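Side-chain contacts in UDP-glucose 4-epimerase (Brucella ovis, PDB 4WOK), which probably interconverts UDP-glucose and UDP-galactose by epimerisation at sugar carbon 4, using a tightly held NAD as the redox cofactor: residues L200-M205 and P328-E333; G60-L63 and R67-E70; Q34-V39 and A246-K251; A129-P134 and A175-N180. The protein carries 2 engineered substitutions. All coordinates share one frame; numbering follows the deposited sequence.

Contacts 2 and 4 both touch the same NAD, at its adenine and nicotinamide ends respectively, and lie at the C-terminal ends of strands of the parallel Rossmann sheet. Contact 3 joins two other parts of that domain, strand 37-42 and helix 236-251, and touches contact 4 where Ala246 packs on Leu176. Contact 1 stands apart, its centre about 31 Å from that of contact 3, yet its nearest atoms come within about 6 Å of contact 4. Its core is apolar and buried, while contact 2 pairs apolar packing with adenine recognition and contact 4 buries an arginine-tyrosine hydrogen bond. Contact 3 is only partly buried: a tyrosine hydroxyl there meets charged groups nearer the surface.

Contact 1: L200-M205 and P328-E333; sequences LIPRAM and PHFGLE. Engineered in segment 328-333: His329 (natural residue Tyr). With PO4 (phosphate ion), chain D.
A Met-aromatic contact between Met205 and Phe330 joins helix 200-209 to the loop that follows helix 319-326. Met205 SD lies 5.0 Å from the centroid of the Phe330 ring and 65° off its normal, an oblique approach rather than one over the face, with Phe330 CD2 as the nearest ring atom at 3.8 Å. The ring points at the helix because Phe330 CG is anti to its own carbonyl carbon (chi1 -62°). Pro202 fills the space beside its far end: Pro202 CB is 3.5 Å from Phe330 CZ, and Pro202 CA sits over one face, toward the rim. The opposite face is met, again near the rim, by CB of the preceding residue, His329.

The helix belongs to the part of the epimerase beyond the nucleotide-binding sheet and starts directly after the zinc site. Pro202 also touches Glu192 and Glu197, two of the zinc ligands, so one compact, rigid side chain borders both the aromatic ring and the metal site.

Leu332 completes the apolar patch, its CD1 lying 3.7 Å from Met205 CB. The flexible, unbranched methionine can thus serve ring and leucine together, while it also packs on Ile323 and Ala326 of helix 319-326. The engineered His329 donates from ND1 to O3 of a phosphate ion, probably from the crystallisation liquor, at 2.9 Å and in the plane of the imidazole.

Contact 2: G60-L63 and R67-E70; sequences GDIL and RLVE. With NAD (nicotinamide-adenine-dinucleotide), chain B.
Leu68 turns its CG away from the backbone N (chi1 -168°), which carries CD2 across from helix 65-75 to the turn at Ile62. There Leu68 CD2 lies 3.7 Å from Ile62 O and 4.2 Å from Ile62 CB. Ile62 holds CG1 between its backbone N and carbonyl carbon (chi1 61°), which sends CG1 toward the adenine amino group: Ile62 CG1 is 3.5 Å from N6A of NAD, and CG2 lies near N1A. A beta-branched residue suits this spot, since one branch point packs both ways.

The polar half of the turn reads the adenine. The backbone N of Ile62 donates to NAD N1A at 2.9 Å, and the N6A amino group donates to Asp61 OD1 at 3.0 Å. That oxygen also takes Leu63 N through its anti lone pair, a nearly straight bond (169°) that makes an Asx turn, while Asp61 OD2 receives Asn43 ND2. Gripped at both oxygens, the carboxylate is fixed for the amino group, and an Asp followed by an aliphatic residue reading adenine in this way is familiar from extended short-chain dehydrogenases.

Arg67 runs extended past Gly60, with its NE 4.0 Å from Gly60 CA at the guanidinium edge; the bare glycine leaves room for it. Arg67 NE is held by Glu59 O, at the end of the edge strand 57-59. Near that strand end, helix 65-75 packs on its neighbours through Leu68, which touches Tyr41 of strand 37-42 and Leu110 and Ala113 of helix 96-116.

Contact 3: Q34-V39 and A246-K251; sequences QGYAPV and AVEHLK
Tyr36 reaches from the turn before strand 37-42 to three residues on the last turns of helix 236-251. Its CG is anti to the carbonyl carbon (chi1 -69°), which points the ring at the helix. The tight part centres on the hydroxyl, which donates to Glu248 OE1 at the ring edge, in plane, with the carboxylate turned 48° from the ring. The modelled separation of Tyr36 OH and Glu248 OE1, 2.3 Å, is below normal hydrogen-bond length and therefore doubtful. Glu248 gets there by bending its chain at chi2 (-64°).

Lys251 comes from the opposite direction, and its NZ, oblique to the ring, donates to Tyr36 OH at 3.1 Å. Val247 is the loose, buried apolar neighbour: its CG1, also oblique, stays 4.2 Å from Tyr36 OH, and the residue packs on Ile123 of strand 121-125. The exposed Lys251 opens the contact to solvent, whereas the tyrosine ring is buried against Val14 and Leu31.

A tyrosine suits this boundary, with an apolar ring for the interior and a hydroxyl that meets the charged groups. If the short approach is real, the hydroxyl probably bridges carboxylate and ammonium group, easing the cost of both charges.

Contact 4: A129-P134 and A175-N180; sequences ATYGVP and ALRYFN. With NAD (nicotinamide-adenine-dinucleotide), chain B.
Tyr131 and Arg177 meet through a single polar bond. Arg177 NH1 donates to Tyr131 OH at 2.9 Å, bent to 144°, with the hydroxyl 20° out of the guanidinium plane. The two flat groups stand almost at right angles (86°), so the ring presents its oxygen to the guanidinium without stacking on it. Arg177 reaches this far because its chain is extended from CG to NE. The hydroxyl has a further partner in Asn260 OD1, and Arg177 NH2 forms a salt bridge with Glu159, which probably balances the buried charge and helps fix the guanidinium. Arginine suits the place because its several N-H groups can serve both partners.

Van der Waals contacts surround this bond. Arg177 CD lies 3.4 Å from Tyr131 OH, and the side chains of Thr130 and Arg177 cross at about a right angle, with Thr130 OG1 4.1 Å from Arg177 CD. The threonine hydroxyl is engaged elsewhere, with Gln145 NE2 and Ser127 O, and probably helps fix the 3-10 turn.

Cofactor contacts come from the residues that follow Arg177. Tyr178 points away from the loop, its ring oblique to the nicotinamide, with CE2 3.4 Å from NAD C4N; its OH is bonded to Ser125 OG. Phe179 O comes to 3.2 Å from NAD C4N.

Residues 178-180 thus line the nicotinamide end of the Rossmann pocket, with loop 129-134 packed behind them through Arg177, beyond the C-terminal ends of parallel strands 121-125 and 172-177, where Tyr151 also hydrogen-bonds NAD, as in extended short-chain dehydrogenase/reductases.

Contact 1: L200-M205 and P328-E333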
# COMPACT_ATOMS: atom_id res chain seq x y z
N LEU A 200 2.59 3.92 11.73
CA LEU A 200 2.07 4.44 12.99
C LEU A 200 1.40 3.38 13.86
O LEU A 200 1.74 3.23 15.04
CB LEU A 200 1.10 5.59 12.70
CG LEU A 200 0.58 6.46 13.84
CD1 LEU A 200 -0.63 5.83 14.50
CD2 LEU A 200 1.70 6.75 14.86
N ILE A 201 0.44 2.65 13.31
CA ILE A 201 -0.29 1.69 14.13
C ILE A 201 0.61 0.55 14.64
O ILE A 201 0.55 0.19 15.82
CB ILE A 201 -1.50 1.12 13.37
CG1 ILE A 201 -2.49 2.25 13.09
CG2 ILE A 201 -2.13 0.02 14.17
CD1 ILE A 201 -3.75 1.84 12.34
N PRO A 202 1.49 0.01 13.77
CA PRO A 202 2.48 -0.93 14.32
C PRO A 202 3.37 -0.35 15.41
O PRO A 202 3.62 -1.04 16.39
CB PRO A 202 3.31 -1.30 13.10
CG PRO A 202 2.30 -1.28 11.99
CD PRO A 202 1.47 -0.06 12.30
N ARG A 203 3.85 0.88 15.24
CA ARG A 203 4.69 1.49 16.26
C ARG A 203 3.91 1.67 17.56
O ARG A 203 4.42 1.38 18.65
CB ARG A 203 5.24 2.83 15.76
CG ARG A 203 6.36 2.69 14.72
CD ARG A 203 6.90 4.04 14.26
NE ARG A 203 7.34 4.88 15.38
CZ ARG A 203 6.81 6.06 15.68
NH1 ARG A 203 5.83 6.56 14.93
NH2 ARG A 203 7.27 6.76 16.71
N ALA A 204 2.67 2.13 17.46
CA ALA A 204 1.87 2.34 18.67
C ALA A 204 1.67 1.01 19.41
O ALA A 204 1.72 0.96 20.64
CB ALA A 204 0.53 2.98 18.33
N MET A 205 1.46 -0.06 18.66
CA MET A 205 1.25 -1.38 19.26
C MET A 205 2.52 -1.93 19.88
O MET A 205 2.50 -2.50 20.98
CB MET A 205 0.71 -2.37 18.22
CG MET A 205 -0.72 -2.09 17.85
SD MET A 205 -1.37 -3.18 16.57
CE MET A 205 -3.09 -2.66 16.61
N PRO A 328 -2.24 -9.00 17.49
CA PRO A 328 -1.50 -10.23 17.82
C PRO A 328 -0.12 -10.34 17.19
O PRO A 328 0.70 -11.14 17.64
CB PRO A 328 -2.42 -11.34 17.29
CG PRO A 328 -3.77 -10.74 17.31
CD PRO A 328 -3.56 -9.32 16.91
N HIS A 329 0.13 -9.56 16.14
CA HIS A 329 1.42 -9.62 15.49
C HIS A 329 2.46 -8.74 16.15
O HIS A 329 3.64 -8.80 15.81
CB HIS A 329 1.27 -9.23 14.02
CG HIS A 329 0.47 -10.22 13.23
ND1 HIS A 329 1.00 -11.40 12.77
CD2 HIS A 329 -0.83 -10.21 12.85
CE1 HIS A 329 0.06 -12.07 12.11
NE2 HIS A 329 -1.06 -11.37 12.15
N PHE A 330 2.06 -7.92 17.12
CA PHE A 330 3.01 -7.03 17.76
C PHE A 330 3.05 -7.22 19.27
O PHE A 330 3.25 -6.28 20.00
CB PHE A 330 2.68 -5.57 17.42
CG PHE A 330 2.76 -5.27 15.95
CD1 PHE A 330 4.00 -5.16 15.32
CD2 PHE A 330 1.61 -5.12 15.20
CE1 PHE A 330 4.08 -4.90 13.95
CE2 PHE A 330 1.68 -4.86 13.83
CZ PHE A 330 2.92 -4.75 13.21
N GLY A 331 2.86 -8.45 19.71
CA GLY A 331 3.02 -8.80 21.11
C GLY A 331 1.84 -8.43 21.98
O GLY A 331 1.99 -8.32 23.19
N LEU A 332 0.67 -8.24 21.38
CA LEU A 332 -0.52 -7.89 22.15
C LEU A 332 -1.56 -9.00 22.07
O LEU A 332 -1.49 -9.87 21.21
CB LEU A 332 -1.11 -6.56 21.67
CG LEU A 332 -0.18 -5.35 21.84
CD1 LEU A 332 -0.75 -4.11 21.19
CD2 LEU A 332 0.08 -5.10 23.34
N GLU A 333 -2.51 -8.97 23.00
CA GLU A 333 -3.60 -9.95 23.01
C GLU A 333 -4.94 -9.22 22.98
O GLU A 333 -5.14 -8.24 23.69
CB GLU A 333 -3.52 -10.85 24.25
P PO4 D . 4.53 -12.79 14.59
O1 PO4 D . 3.67 -14.00 14.87
O2 PO4 D . 5.01 -12.18 15.90
O3 PO4 D . 3.70 -11.80 13.80
O4 PO4 D . 5.73 -13.19 13.77

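Contact 2: G60-L63 and R67-E70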
# COMPACT_ATOMS: atom_id res chain seq x y z
N GLY A 60 14.14 -12.38 -7.45
CA GLY A 60 14.74 -11.55 -8.47
C GLY A 60 14.44 -10.09 -8.24
O GLY A 60 13.50 -9.75 -7.51
N ASP A 61 15.23 -9.24 -8.88
CA ASP A 61 15.03 -7.80 -8.82
C ASP A 61 14.31 -7.33 -10.06
O ASP A 61 14.58 -7.84 -11.16
CB ASP A 61 16.39 -7.08 -8.70
CG ASP A 61 16.26 -5.69 -8.11
OD1 ASP A 61 15.64 -4.81 -8.75
OD2 ASP A 61 16.76 -5.50 -6.98
N ILE A 62 13.39 -6.38 -9.91
CA ILE A 62 12.73 -5.88 -11.12
C ILE A 62 13.71 -5.13 -12.04
O ILE A 62 13.44 -4.97 -13.24
CB ILE A 62 11.54 -4.97 -10.79
CG1 ILE A 62 11.99 -3.74 -9.98
CG2 ILE A 62 10.49 -5.77 -10.05
CD1 ILE A 62 10.81 -2.83 -9.57
N LEU A 63 14.86 -4.70 -11.51
CA LEU A 63 15.89 -4.10 -12.36
C LEU A 63 16.66 -5.14 -13.20
O LEU A 63 17.45 -4.78 -14.07
CB LEU A 63 16.88 -3.29 -11.50
CG LEU A 63 16.26 -2.04 -10.87
CD1 LEU A 63 17.20 -1.48 -9.75
CD2 LEU A 63 16.00 -0.98 -11.93
N ARG A 67 15.79 -11.39 -16.29
CA ARG A 67 15.14 -12.34 -15.42
C ARG A 67 13.64 -12.08 -15.34
O ARG A 67 12.85 -13.01 -15.26
CB ARG A 67 15.74 -12.29 -14.01
CG ARG A 67 15.25 -13.41 -13.09
CD ARG A 67 16.17 -13.48 -11.89
NE ARG A 67 15.80 -14.54 -10.97
CZ ARG A 67 16.11 -15.82 -11.13
NH1 ARG A 67 16.82 -16.21 -12.20
NH2 ARG A 67 15.72 -16.71 -10.23
N LEU A 68 13.26 -10.81 -15.35
CA LEU A 68 11.84 -10.47 -15.31
C LEU A 68 11.13 -10.88 -16.61
O LEU A 68 10.03 -11.46 -16.59
CB LEU A 68 11.69 -8.97 -15.05
CG LEU A 68 10.32 -8.40 -14.70
CD1 LEU A 68 9.66 -9.17 -13.55
CD2 LEU A 68 10.52 -6.94 -14.34
N VAL A 69 11.76 -10.61 -17.74
CA VAL A 69 11.22 -11.06 -19.03
C VAL A 69 11.10 -12.58 -19.09
O VAL A 69 10.08 -13.13 -19.53
CB VAL A 69 12.09 -10.55 -20.19
CG1 VAL A 69 11.75 -11.26 -21.50
CG2 VAL A 69 11.93 -9.03 -20.35
N GLU A 70 12.14 -13.27 -18.64
CA GLU A 70 12.15 -14.73 -18.61
C GLU A 70 10.95 -15.24 -17.83
O GLU A 70 10.27 -16.19 -18.23
CB GLU A 70 13.44 -15.22 -17.96
CG GLU A 70 13.63 -16.73 -17.92
CD GLU A 70 14.91 -17.10 -17.18
OE1 GLU A 70 16.00 -16.96 -17.77
OE2 GLU A 70 14.83 -17.50 -16.00
PA NAD B . 6.76 -4.06 1.74
O1A NAD B . 8.17 -3.50 1.73
O2A NAD B . 6.25 -5.04 2.76
O5B NAD B . 6.64 -4.93 0.25
C5B NAD B . 7.56 -4.44 -0.70
C4B NAD B . 8.01 -5.70 -1.49
O4B NAD B . 8.71 -5.33 -2.68
C3B NAD B . 8.98 -6.40 -0.53
O3B NAD B . 8.64 -7.76 -0.50
C2B NAD B . 10.35 -6.15 -1.21
O2B NAD B . 11.21 -7.19 -0.98
C1B NAD B . 9.93 -6.10 -2.73
N9A NAD B . 10.84 -5.27 -3.54
C8A NAD B . 11.30 -3.96 -3.29
N7A NAD B . 12.10 -3.51 -4.27
C5A NAD B . 12.17 -4.58 -5.17
C6A NAD B . 12.85 -4.73 -6.40
N6A NAD B . 13.64 -3.71 -6.88
N1A NAD B . 12.74 -5.88 -7.10
C2A NAD B . 11.95 -6.87 -6.57
N3A NAD B . 11.24 -6.87 -5.40
C4A NAD B . 11.38 -5.68 -4.74
O3 NAD B . 5.96 -2.69 1.52
PN NAD B . 4.35 -2.78 1.47
O1N NAD B . 3.69 -4.12 1.24
O2N NAD B . 3.90 -1.76 2.45
O5D NAD B . 3.83 -1.82 0.12
C5D NAD B . 4.26 -2.30 -1.05
C4D NAD B . 3.62 -1.41 -2.11
O4D NAD B . 2.48 -0.67 -1.50
C3D NAD B . 4.62 -0.33 -2.55
O3D NAD B . 4.33 -0.05 -3.88
C2D NAD B . 4.22 0.85 -1.65
O2D NAD B . 4.50 2.09 -2.16
C1D NAD B . 2.68 0.67 -1.78
N1N NAD B . 2.01 1.53 -0.68
C2N NAD B . 2.09 1.06 0.63
C3N NAD B . 1.47 1.83 1.65
C7N NAD B . 1.56 1.34 3.08
O7N NAD B . 1.00 1.97 3.98
N7N NAD B . 2.26 0.18 3.34
C4N NAD B . 0.82 3.02 1.32
C5N NAD B . 0.76 3.45 -0.00
C6N NAD B . 1.37 2.69 -1.01

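Contact 3: Q34-V39 and A246-K251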
# COMPACT_ATOMS: atom_id res chain seq x y z
N GLN A 34 -9.44 -16.84 -4.99
CA GLN A 34 -10.39 -16.63 -6.08
C GLN A 34 -10.03 -17.47 -7.31
O GLN A 34 -10.59 -17.29 -8.38
CB GLN A 34 -10.47 -15.14 -6.43
CG GLN A 34 -11.12 -14.32 -5.31
CD GLN A 34 -11.25 -12.84 -5.63
OE1 GLN A 34 -11.22 -12.44 -6.79
NE2 GLN A 34 -11.41 -12.02 -4.59
N GLY A 35 -9.12 -18.42 -7.12
CA GLY A 35 -8.82 -19.37 -8.17
C GLY A 35 -7.69 -18.99 -9.10
O GLY A 35 -7.42 -19.69 -10.08
N TYR A 36 -7.02 -17.88 -8.83
CA TYR A 36 -5.82 -17.53 -9.58
C TYR A 36 -4.62 -18.25 -8.99
O TYR A 36 -4.66 -18.73 -7.85
CB TYR A 36 -5.58 -16.02 -9.57
CG TYR A 36 -6.59 -15.23 -10.37
CD1 TYR A 36 -6.50 -15.16 -11.76
CD2 TYR A 36 -7.63 -14.56 -9.74
CE1 TYR A 36 -7.42 -14.43 -12.49
CE2 TYR A 36 -8.55 -13.84 -10.47
CZ TYR A 36 -8.44 -13.78 -11.84
OH TYR A 36 -9.36 -13.06 -12.57
N ALA A 37 -3.56 -18.33 -9.78
CA ALA A 37 -2.29 -18.84 -9.30
C ALA A 37 -1.32 -17.68 -9.19
O ALA A 37 -0.67 -17.31 -10.17
CB ALA A 37 -1.75 -19.92 -10.23
N PRO A 38 -1.22 -17.10 -7.99
CA PRO A 38 -0.23 -16.04 -7.86
C PRO A 38 1.19 -16.57 -8.03
O PRO A 38 1.55 -17.63 -7.52
CB PRO A 38 -0.46 -15.51 -6.44
CG PRO A 38 -1.00 -16.69 -5.68
CD PRO A 38 -1.87 -17.44 -6.71
N VAL A 39 1.99 -15.82 -8.77
CA VAL A 39 3.40 -16.09 -8.94
C VAL A 39 4.13 -14.90 -8.38
O VAL A 39 3.98 -13.79 -8.90
CB VAL A 39 3.79 -16.30 -10.41
CG1 VAL A 39 5.27 -16.59 -10.52
CG2 VAL A 39 2.97 -17.46 -11.01
N ALA A 246 -9.27 -4.84 -9.59
CA ALA A 246 -8.62 -4.11 -10.68
C ALA A 246 -8.18 -5.08 -11.79
O ALA A 246 -8.28 -4.77 -12.98
CB ALA A 246 -7.43 -3.30 -10.15
N VAL A 247 -7.71 -6.26 -11.39
CA VAL A 247 -7.39 -7.31 -12.36
C VAL A 247 -8.64 -7.68 -13.15
O VAL A 247 -8.61 -7.80 -14.38
CB VAL A 247 -6.81 -8.57 -11.67
CG1 VAL A 247 -6.76 -9.74 -12.65
CG2 VAL A 247 -5.41 -8.29 -11.06
N GLU A 248 -9.75 -7.88 -12.45
CA GLU A 248 -11.00 -8.26 -13.11
C GLU A 248 -11.45 -7.19 -14.09
O GLU A 248 -11.93 -7.50 -15.19
CB GLU A 248 -12.11 -8.52 -12.08
CG GLU A 248 -11.82 -9.66 -11.13
CD GLU A 248 -11.72 -11.00 -11.84
OE1 GLU A 248 -10.98 -11.88 -11.35
OE2 GLU A 248 -12.39 -11.16 -12.88
N HIS A 249 -11.30 -5.94 -13.68
CA HIS A 249 -11.68 -4.80 -14.50
C HIS A 249 -10.97 -4.80 -15.85
O HIS A 249 -11.60 -4.61 -16.88
CB HIS A 249 -11.38 -3.50 -13.75
CG HIS A 249 -11.62 -2.26 -14.55
ND1 HIS A 249 -12.87 -1.68 -14.67
CD2 HIS A 249 -10.77 -1.48 -15.27
CE1 HIS A 249 -12.78 -0.60 -15.43
NE2 HIS A 249 -11.51 -0.45 -15.80
N LEU A 250 -9.66 -5.02 -15.83
CA LEU A 250 -8.90 -5.03 -17.08
C LEU A 250 -9.18 -6.30 -17.87
O LEU A 250 -9.17 -6.29 -19.10
CB LEU A 250 -7.40 -4.90 -16.81
CG LEU A 250 -6.95 -3.55 -16.23
CD1 LEU A 250 -5.44 -3.53 -15.97
CD2 LEU A 250 -7.33 -2.41 -17.17
N LYS A 251 -9.43 -7.40 -17.16
CA LYS A 251 -9.78 -8.64 -17.84
C LYS A 251 -11.05 -8.47 -18.65
O LYS A 251 -11.14 -8.94 -19.78
CB LYS A 251 -9.96 -9.79 -16.85
CG LYS A 251 -8.71 -10.61 -16.60
CD LYS A 251 -9.00 -11.79 -15.67
CE LYS A 251 -9.99 -12.76 -16.31
NZ LYS A 251 -10.33 -13.88 -15.38

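Contact 4: A129-P134 and A175-N180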
# COMPACT_ATOMS: atom_id res chain seq x y z
N ALA A 129 0.17 10.05 -1.45
CA ALA A 129 1.25 11.01 -1.29
C ALA A 129 1.49 11.81 -2.58
O ALA A 129 2.11 12.87 -2.55
CB ALA A 129 2.54 10.31 -0.86
N THR A 130 0.98 11.31 -3.71
CA THR A 130 1.14 12.03 -4.97
C THR A 130 0.41 13.38 -4.96
O THR A 130 0.78 14.29 -5.69
CB THR A 130 0.62 11.20 -6.17
OG1 THR A 130 -0.74 10.84 -5.94
CG2 THR A 130 1.47 9.93 -6.37
N TYR A 131 -0.62 13.51 -4.12
CA TYR A 131 -1.42 14.74 -4.07
C TYR A 131 -0.71 15.90 -3.39
O TYR A 131 -0.93 17.06 -3.73
CB TYR A 131 -2.75 14.49 -3.35
CG TYR A 131 -3.67 13.54 -4.07
CD1 TYR A 131 -4.14 13.84 -5.35
CD2 TYR A 131 -4.08 12.36 -3.48
CE1 TYR A 131 -5.00 12.98 -6.01
CE2 TYR A 131 -4.93 11.48 -4.15
CZ TYR A 131 -5.38 11.80 -5.41
OH TYR A 131 -6.23 10.94 -6.08
N GLY A 132 0.14 15.58 -2.41
CA GLY A 132 0.73 16.61 -1.57
C GLY A 132 -0.34 17.22 -0.68
O GLY A 132 -1.25 16.52 -0.23
N VAL A 133 -0.25 18.53 -0.44
CA VAL A 133 -1.28 19.23 0.33
C VAL A 133 -2.48 19.56 -0.55
O VAL A 133 -2.33 20.24 -1.57
CB VAL A 133 -0.72 20.52 0.97
N PRO A 134 -3.67 19.08 -0.17
CA PRO A 134 -4.89 19.21 -0.98
C PRO A 134 -5.63 20.51 -0.73
O PRO A 134 -5.31 21.24 0.21
CB PRO A 134 -5.73 18.02 -0.52
CG PRO A 134 -5.38 17.90 0.92
CD PRO A 134 -3.92 18.28 1.04
N ALA A 175 -4.14 2.34 -11.68
CA ALA A 175 -3.29 2.84 -10.61
C ALA A 175 -4.16 2.99 -9.38
O ALA A 175 -5.25 3.57 -9.46
CB ALA A 175 -2.63 4.17 -11.00
N LEU A 176 -3.70 2.46 -8.25
CA LEU A 176 -4.49 2.49 -7.03
C LEU A 176 -3.78 3.33 -5.97
O LEU A 176 -2.67 3.02 -5.56
CB LEU A 176 -4.74 1.07 -6.52
CG LEU A 176 -5.53 0.15 -7.46
CD1 LEU A 176 -5.56 -1.27 -6.91
CD2 LEU A 176 -6.96 0.66 -7.69
N ARG A 177 -4.45 4.40 -5.54
CA ARG A 177 -3.89 5.36 -4.61
C ARG A 177 -4.51 5.19 -3.22
O ARG A 177 -5.74 5.14 -3.09
CB ARG A 177 -4.10 6.80 -5.10
CG ARG A 177 -3.60 7.08 -6.51
CD ARG A 177 -3.98 8.50 -6.96
NE ARG A 177 -3.55 8.80 -8.32
CZ ARG A 177 -4.21 9.62 -9.14
NH1 ARG A 177 -5.33 10.22 -8.73
NH2 ARG A 177 -3.76 9.86 -10.36
N TYR A 178 -3.68 5.11 -2.19
CA TYR A 178 -4.19 5.04 -0.82
C TYR A 178 -3.13 5.58 0.12
O TYR A 178 -1.98 5.77 -0.27
CB TYR A 178 -4.58 3.61 -0.45
CG TYR A 178 -3.52 2.57 -0.78
CD1 TYR A 178 -3.40 2.04 -2.07
CD2 TYR A 178 -2.66 2.10 0.21
CE1 TYR A 178 -2.44 1.09 -2.36
CE2 TYR A 178 -1.70 1.15 -0.07
CZ TYR A 178 -1.59 0.65 -1.36
OH TYR A 178 -0.63 -0.29 -1.63
N PHE A 179 -3.54 5.83 1.37
CA PHE A 179 -2.63 6.43 2.34
C PHE A 179 -1.87 5.41 3.20
O PHE A 179 -0.66 5.24 3.05
CB PHE A 179 -3.40 7.40 3.26
CG PHE A 179 -3.54 8.79 2.69
CD1 PHE A 179 -2.43 9.62 2.57
CD2 PHE A 179 -4.78 9.26 2.29
CE1 PHE A 179 -2.55 10.90 2.05
CE2 PHE A 179 -4.92 10.54 1.78
CZ PHE A 179 -3.80 11.37 1.66
N ASN A 180 -2.58 4.77 4.13
CA ASN A 180 -1.94 3.88 5.09
C ASN A 180 -2.54 2.49 5.13
O ASN A 180 -3.68 2.32 5.58
CB ASN A 180 -2.00 4.47 6.50
CG ASN A 180 -1.27 5.79 6.62
OD1 ASN A 180 -0.05 5.85 6.50
ND2 ASN A 180 -2.02 6.86 6.89
PA NAD B . 6.76 -4.06 1.74
O1A NAD B . 8.17 -3.50 1.73
O2A NAD B . 6.25 -5.04 2.76
O5B NAD B . 6.64 -4.93 0.25
C5B NAD B . 7.56 -4.44 -0.70
C4B NAD B . 8.01 -5.70 -1.49
O4B NAD B . 8.71 -5.33 -2.68
C3B NAD B . 8.98 -6.40 -0.53
O3B NAD B . 8.64 -7.76 -0.50
C2B NAD B . 10.35 -6.15 -1.21
O2B NAD B . 11.21 -7.19 -0.98
C1B NAD B . 9.93 -6.10 -2.73
N9A NAD B . 10.84 -5.27 -3.54
C8A NAD B . 11.30 -3.96 -3.29
N7A NAD B . 12.10 -3.51 -4.27
C5A NAD B . 12.17 -4.58 -5.17
C6A NAD B . 12.85 -4.73 -6.40
N6A NAD B . 13.64 -3.71 -6.88
N1A NAD B . 12.74 -5.88 -7.10
C2A NAD B . 11.95 -6.87 -6.57
N3A NAD B . 11.24 -6.87 -5.40
C4A NAD B . 11.38 -5.68 -4.74
O3 NAD B . 5.96 -2.69 1.52
PN NAD B . 4.35 -2.78 1.47
O1N NAD B . 3.69 -4.12 1.24
O2N NAD B . 3.90 -1.76 2.45
O5D NAD B . 3.83 -1.82 0.12
C5D NAD B . 4.26 -2.30 -1.05
C4D NAD B . 3.62 -1.41 -2.11
O4D NAD B . 2.48 -0.67 -1.50
C3D NAD B . 4.62 -0.33 -2.55
O3D NAD B . 4.33 -0.05 -3.88
C2D NAD B . 4.22 0.85 -1.65
O2D NAD B . 4.50 2.09 -2.16
C1D NAD B . 2.68 0.67 -1.78
N1N NAD B . 2.01 1.53 -0.68
C2N NAD B . 2.09 1.06 0.63
C3N NAD B . 1.47 1.83 1.65
C7N NAD B . 1.56 1.34 3.08
O7N NAD B . 1.00 1.97 3.98
N7N NAD B . 2.26 0.18 3.34
C4N NAD B . 0.82 3.02 1.32
C5N NAD B . 0.76 3.45 -0.00
C6N NAD B . 1.37 2.69 -1.01